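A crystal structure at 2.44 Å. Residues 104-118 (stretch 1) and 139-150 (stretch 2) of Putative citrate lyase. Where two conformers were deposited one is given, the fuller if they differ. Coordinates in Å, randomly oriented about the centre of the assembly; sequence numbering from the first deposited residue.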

# COMPACT_ATOMS: atom_id res chain seq x y z
N ILE C 104 -14.92 -18.61 29.69
CA ILE C 104 -15.81 -17.53 29.29
C ILE C 104 -16.98 -18.03 28.41
O ILE C 104 -18.11 -17.69 28.70
CB ILE C 104 -15.03 -16.34 28.66
CG1 ILE C 104 -14.06 -15.75 29.71
CG2 ILE C 104 -16.00 -15.25 28.15
CD1 ILE C 104 -12.93 -14.90 29.15
N VAL C 105 -16.73 -18.85 27.41
CA VAL C 105 -17.82 -19.31 26.55
C VAL C 105 -18.80 -20.17 27.35
O VAL C 105 -20.00 -19.89 27.30
CB VAL C 105 -17.33 -19.99 25.24
CG1 VAL C 105 -18.52 -20.58 24.47
CG2 VAL C 105 -16.56 -19.00 24.36
N ASN C 106 -18.30 -21.14 28.14
CA ASN C 106 -19.18 -22.01 28.92
C ASN C 106 -19.87 -21.27 30.05
O ASN C 106 -20.97 -21.66 30.46
CB ASN C 106 -18.43 -23.23 29.45
CG ASN C 106 -18.01 -24.17 28.35
OD1 ASN C 106 -18.83 -24.62 27.54
ND2 ASN C 106 -16.73 -24.50 28.30
N GLY C 107 -19.26 -20.16 30.48
CA GLY C 107 -19.76 -19.40 31.61
C GLY C 107 -20.65 -18.22 31.34
O GLY C 107 -21.43 -17.84 32.21
N ALA C 108 -20.55 -17.61 30.15
CA ALA C 108 -21.26 -16.37 29.84
C ALA C 108 -22.79 -16.47 29.81
O ALA C 108 -23.44 -15.45 29.53
CB ALA C 108 -20.77 -15.81 28.52
N GLY C 109 -23.37 -17.65 30.07
CA GLY C 109 -24.81 -17.87 30.02
C GLY C 109 -25.46 -17.46 28.71
O GLY C 109 -26.63 -17.03 28.71
N GLY C 110 -24.70 -17.56 27.61
CA GLY C 110 -25.14 -17.20 26.26
C GLY C 110 -25.22 -15.70 25.98
O GLY C 110 -25.75 -15.28 24.95
N ARG C 111 -24.69 -14.89 26.89
CA ARG C 111 -24.75 -13.43 26.77
C ARG C 111 -23.47 -12.84 26.16
O ARG C 111 -23.48 -11.66 25.83
CB ARG C 111 -25.06 -12.79 28.13
CG ARG C 111 -26.45 -13.20 28.69
CD ARG C 111 -26.87 -12.45 29.95
NE ARG C 111 -27.19 -11.02 29.82
CZ ARG C 111 -27.74 -10.41 28.76
NH1 ARG C 111 -28.00 -11.10 27.65
NH2 ARG C 111 -28.02 -9.12 28.80
N LEU C 112 -22.42 -13.65 25.94
CA LEU C 112 -21.14 -13.20 25.38
C LEU C 112 -21.33 -12.54 24.02
O LEU C 112 -21.85 -13.17 23.10
CB LEU C 112 -20.16 -14.37 25.29
CG LEU C 112 -18.70 -14.06 24.88
CD1 LEU C 112 -18.00 -13.12 25.86
CD2 LEU C 112 -17.93 -15.34 24.76
N ALA C 113 -20.97 -11.24 23.91
CA ALA C 113 -21.18 -10.46 22.70
C ALA C 113 -20.11 -10.78 21.63
O ALA C 113 -20.44 -10.80 20.44
CB ALA C 113 -21.16 -8.98 23.03
N TYR C 114 -18.86 -11.00 22.06
CA TYR C 114 -17.71 -11.26 21.19
C TYR C 114 -16.49 -11.66 21.99
O TYR C 114 -16.43 -11.46 23.21
CB TYR C 114 -17.35 -10.01 20.33
CG TYR C 114 -17.13 -8.77 21.13
CD1 TYR C 114 -15.87 -8.46 21.66
CD2 TYR C 114 -18.18 -7.88 21.38
CE1 TYR C 114 -15.67 -7.32 22.44
CE2 TYR C 114 -17.99 -6.74 22.16
CZ TYR C 114 -16.74 -6.47 22.69
OH TYR C 114 -16.55 -5.33 23.43
N ILE C 115 -15.48 -12.18 21.28
CA ILE C 115 -14.17 -12.49 21.85
C ILE C 115 -13.16 -11.68 21.05
O ILE C 115 -13.16 -11.70 19.82
CB ILE C 115 -13.85 -14.01 21.87
CG1 ILE C 115 -14.65 -14.68 22.99
CG2 ILE C 115 -12.35 -14.27 22.04
CD1 ILE C 115 -14.75 -16.12 22.82
N THR C 116 -12.32 -10.94 21.77
CA THR C 116 -11.23 -10.15 21.22
C THR C 116 -9.97 -11.00 21.32
O THR C 116 -9.61 -11.48 22.40
CB THR C 116 -11.15 -8.81 21.89
OG1 THR C 116 -12.38 -8.12 21.64
CG2 THR C 116 -10.00 -7.97 21.38
N VAL C 117 -9.34 -11.25 20.16
CA VAL C 117 -8.14 -12.08 20.04
C VAL C 117 -6.94 -11.15 19.79
O VAL C 117 -6.86 -10.47 18.75
CB VAL C 117 -8.30 -13.14 18.91
CG1 VAL C 117 -7.06 -14.01 18.77
CG2 VAL C 117 -9.55 -13.98 19.12
N PRO C 118 -5.97 -11.14 20.71
CA PRO C 118 -4.84 -10.22 20.55
C PRO C 118 -3.56 -10.86 20.02
O PRO C 118 -3.38 -12.07 20.09
CB PRO C 118 -4.60 -9.76 21.99
CG PRO C 118 -4.92 -10.96 22.80
CD PRO C 118 -5.92 -11.81 22.02
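Stretch 2 139-150: RAGLDKPVPVHV

Stretch 2 runs alongside stretch 1 in the same direction, first as an irregular segment leaving a helix and then as a strand that pairs in parallel with 115-117. R139, the last helical residue, scarcely touches stretch 1. A140 turns its CB toward the helical residues at the start of stretch 1, this atom lying 4.2 Å from V105 CG1 and 3.5 Å from N106 OD1; here the CA atoms of N106 and A140 are 5.5 Å apart. The helix closes at G141 in a Schellman motif, whose positive phi (79°) suits glycine and carries the chain out of the helical path.

L142, extended in backbone (phi/psi -79/127), points back toward stretch 1. Its CD1 rests 4.3 Å from V105 CG1, while its CD2 packs 3.7 Å from G110 CA, within the type I' turn from A108 to R111. D143, K144 and P145 then swing clear of stretch 1.

Contact resumes at V146, a t rotamer directed toward stretch 1. Its CG1 lies 3.9 Å from L112 CD2 and 4.0 Å from I115 CD1, packing against both side chains, whose methyls also touch each other. P147 follows at the entrance to the sheet. Its CD approaches A113 O at 3.2 Å and its CB lies 4.3 Å from Y114 CB, whereas its carbonyl accepts a hydrogen bond from the backbone of stretch 1, I115 N to P147 O, at 3.1 Å. The same oxygen receives a CA-H...O contact from Y114 CA at 3.2 Å.

From V148 to V150 the backbone is a regular strand, its axis 4.6 Å from that of 115-117 at closest approach and crossing it at -23°. The register pairs I115 with V148, T116 with H149 and V117 with V150. H149 bonds through both backbone groups: H149 N donates to I115 O and H149 O accepts from V117 N, each at 2.8 Å and nearly linear. V148 CG1 packs 3.7 Å from V117 CG2 on the aliphatic face shared by I115, V117, V148 and V150.

On the other face, H149 has more of its surface covered by stretch 1 than any other residue of stretch 2. Its imidazole makes an offset stack with the Y114 ring, centroids 3.9 Å apart and planes only 7° from parallel, with H149 NE2 3.4 Å from Y114 CG. A water links H149 ND1 (2.8 Å from its O) to T116 OG1, which donates to that water oxygen at 2.5 Å. V150 continues the strand beside V117.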

# COMPACT_ATOMS: atom_id res chain seq x y z
N ARG C 139 -20.47 -26.75 21.67
CA ARG C 139 -20.59 -27.65 22.84
C ARG C 139 -21.33 -26.99 24.01
O ARG C 139 -21.93 -27.68 24.84
CB ARG C 139 -19.22 -28.12 23.33
CG ARG C 139 -18.52 -29.16 22.47
CD ARG C 139 -17.18 -29.51 23.08
NE ARG C 139 -16.16 -29.72 22.04
CZ ARG C 139 -14.98 -29.10 22.00
NH1 ARG C 139 -14.65 -28.23 22.95
NH2 ARG C 139 -14.13 -29.36 21.03
N ALA C 140 -21.30 -25.65 24.08
CA ALA C 140 -22.00 -24.88 25.12
C ALA C 140 -23.48 -24.64 24.76
O ALA C 140 -24.22 -24.02 25.52
CB ALA C 140 -21.31 -23.54 25.31
N GLY C 141 -23.90 -25.16 23.61
CA GLY C 141 -25.27 -25.04 23.14
C GLY C 141 -25.64 -23.72 22.52
O GLY C 141 -26.82 -23.38 22.45
N LEU C 142 -24.66 -22.97 22.05
CA LEU C 142 -24.89 -21.70 21.39
C LEU C 142 -25.32 -21.96 19.94
O LEU C 142 -24.63 -22.71 19.23
CB LEU C 142 -23.63 -20.82 21.42
CG LEU C 142 -23.19 -20.18 22.72
CD1 LEU C 142 -22.07 -19.32 22.50
CD2 LEU C 142 -24.30 -19.43 23.43
N ASP C 143 -26.48 -21.38 19.51
CA ASP C 143 -27.01 -21.52 18.15
C ASP C 143 -26.14 -20.73 17.15
O ASP C 143 -25.65 -21.28 16.16
CB ASP C 143 -28.49 -21.05 18.10
CG ASP C 143 -28.88 -19.83 18.94
OD1 ASP C 143 -27.96 -19.10 19.39
OD2 ASP C 143 -30.10 -19.59 19.11
N LYS C 144 -26.00 -19.40 17.42
CA LYS C 144 -25.24 -18.54 16.54
C LYS C 144 -23.77 -18.53 17.00
O LYS C 144 -23.51 -18.63 18.21
CB LYS C 144 -25.84 -17.13 16.45
CG LYS C 144 -25.92 -16.32 17.73
CD LYS C 144 -26.48 -14.91 17.45
N PRO C 145 -22.80 -18.44 16.05
CA PRO C 145 -21.39 -18.41 16.47
C PRO C 145 -21.04 -17.14 17.22
O PRO C 145 -21.69 -16.11 17.04
CB PRO C 145 -20.62 -18.52 15.15
CG PRO C 145 -21.63 -18.87 14.11
CD PRO C 145 -22.93 -18.32 14.59
N VAL C 146 -20.03 -17.22 18.10
CA VAL C 146 -19.53 -16.09 18.90
C VAL C 146 -18.74 -15.18 17.93
O VAL C 146 -17.76 -15.66 17.34
CB VAL C 146 -18.65 -16.53 20.10
CG1 VAL C 146 -18.11 -15.35 20.89
CG2 VAL C 146 -19.38 -17.49 21.01
N PRO C 147 -19.16 -13.91 17.73
CA PRO C 147 -18.40 -13.00 16.84
C PRO C 147 -17.00 -12.77 17.38
O PRO C 147 -16.79 -12.80 18.58
CB PRO C 147 -19.23 -11.72 16.86
CG PRO C 147 -20.60 -12.14 17.32
CD PRO C 147 -20.31 -13.21 18.33
N VAL C 148 -16.04 -12.60 16.50
CA VAL C 148 -14.64 -12.43 16.86
C VAL C 148 -14.13 -11.05 16.41
O VAL C 148 -14.49 -10.57 15.33
CB VAL C 148 -13.77 -13.59 16.27
CG1 VAL C 148 -12.31 -13.44 16.65
CG2 VAL C 148 -14.30 -14.95 16.72
N HIS C 149 -13.31 -10.44 17.27
CA HIS C 149 -12.59 -9.18 17.06
C HIS C 149 -11.13 -9.54 17.03
O HIS C 149 -10.63 -10.16 17.98
CB HIS C 149 -12.88 -8.15 18.15
CG HIS C 149 -14.31 -7.67 18.23
ND1 HIS C 149 -14.64 -6.56 18.99
CD2 HIS C 149 -15.44 -8.17 17.67
CE1 HIS C 149 -15.95 -6.42 18.87
NE2 HIS C 149 -16.47 -7.37 18.08
N VAL C 150 -10.46 -9.23 15.93
CA VAL C 150 -9.05 -9.62 15.78
C VAL C 150 -8.15 -8.40 15.80
O VAL C 150 -8.34 -7.47 15.01
CB VAL C 150 -8.83 -10.49 14.50
CG1 VAL C 150 -7.38 -10.88 14.34
CG2 VAL C 150 -9.71 -11.73 14.54
O HOH W 1 -12.37 -5.96 20.47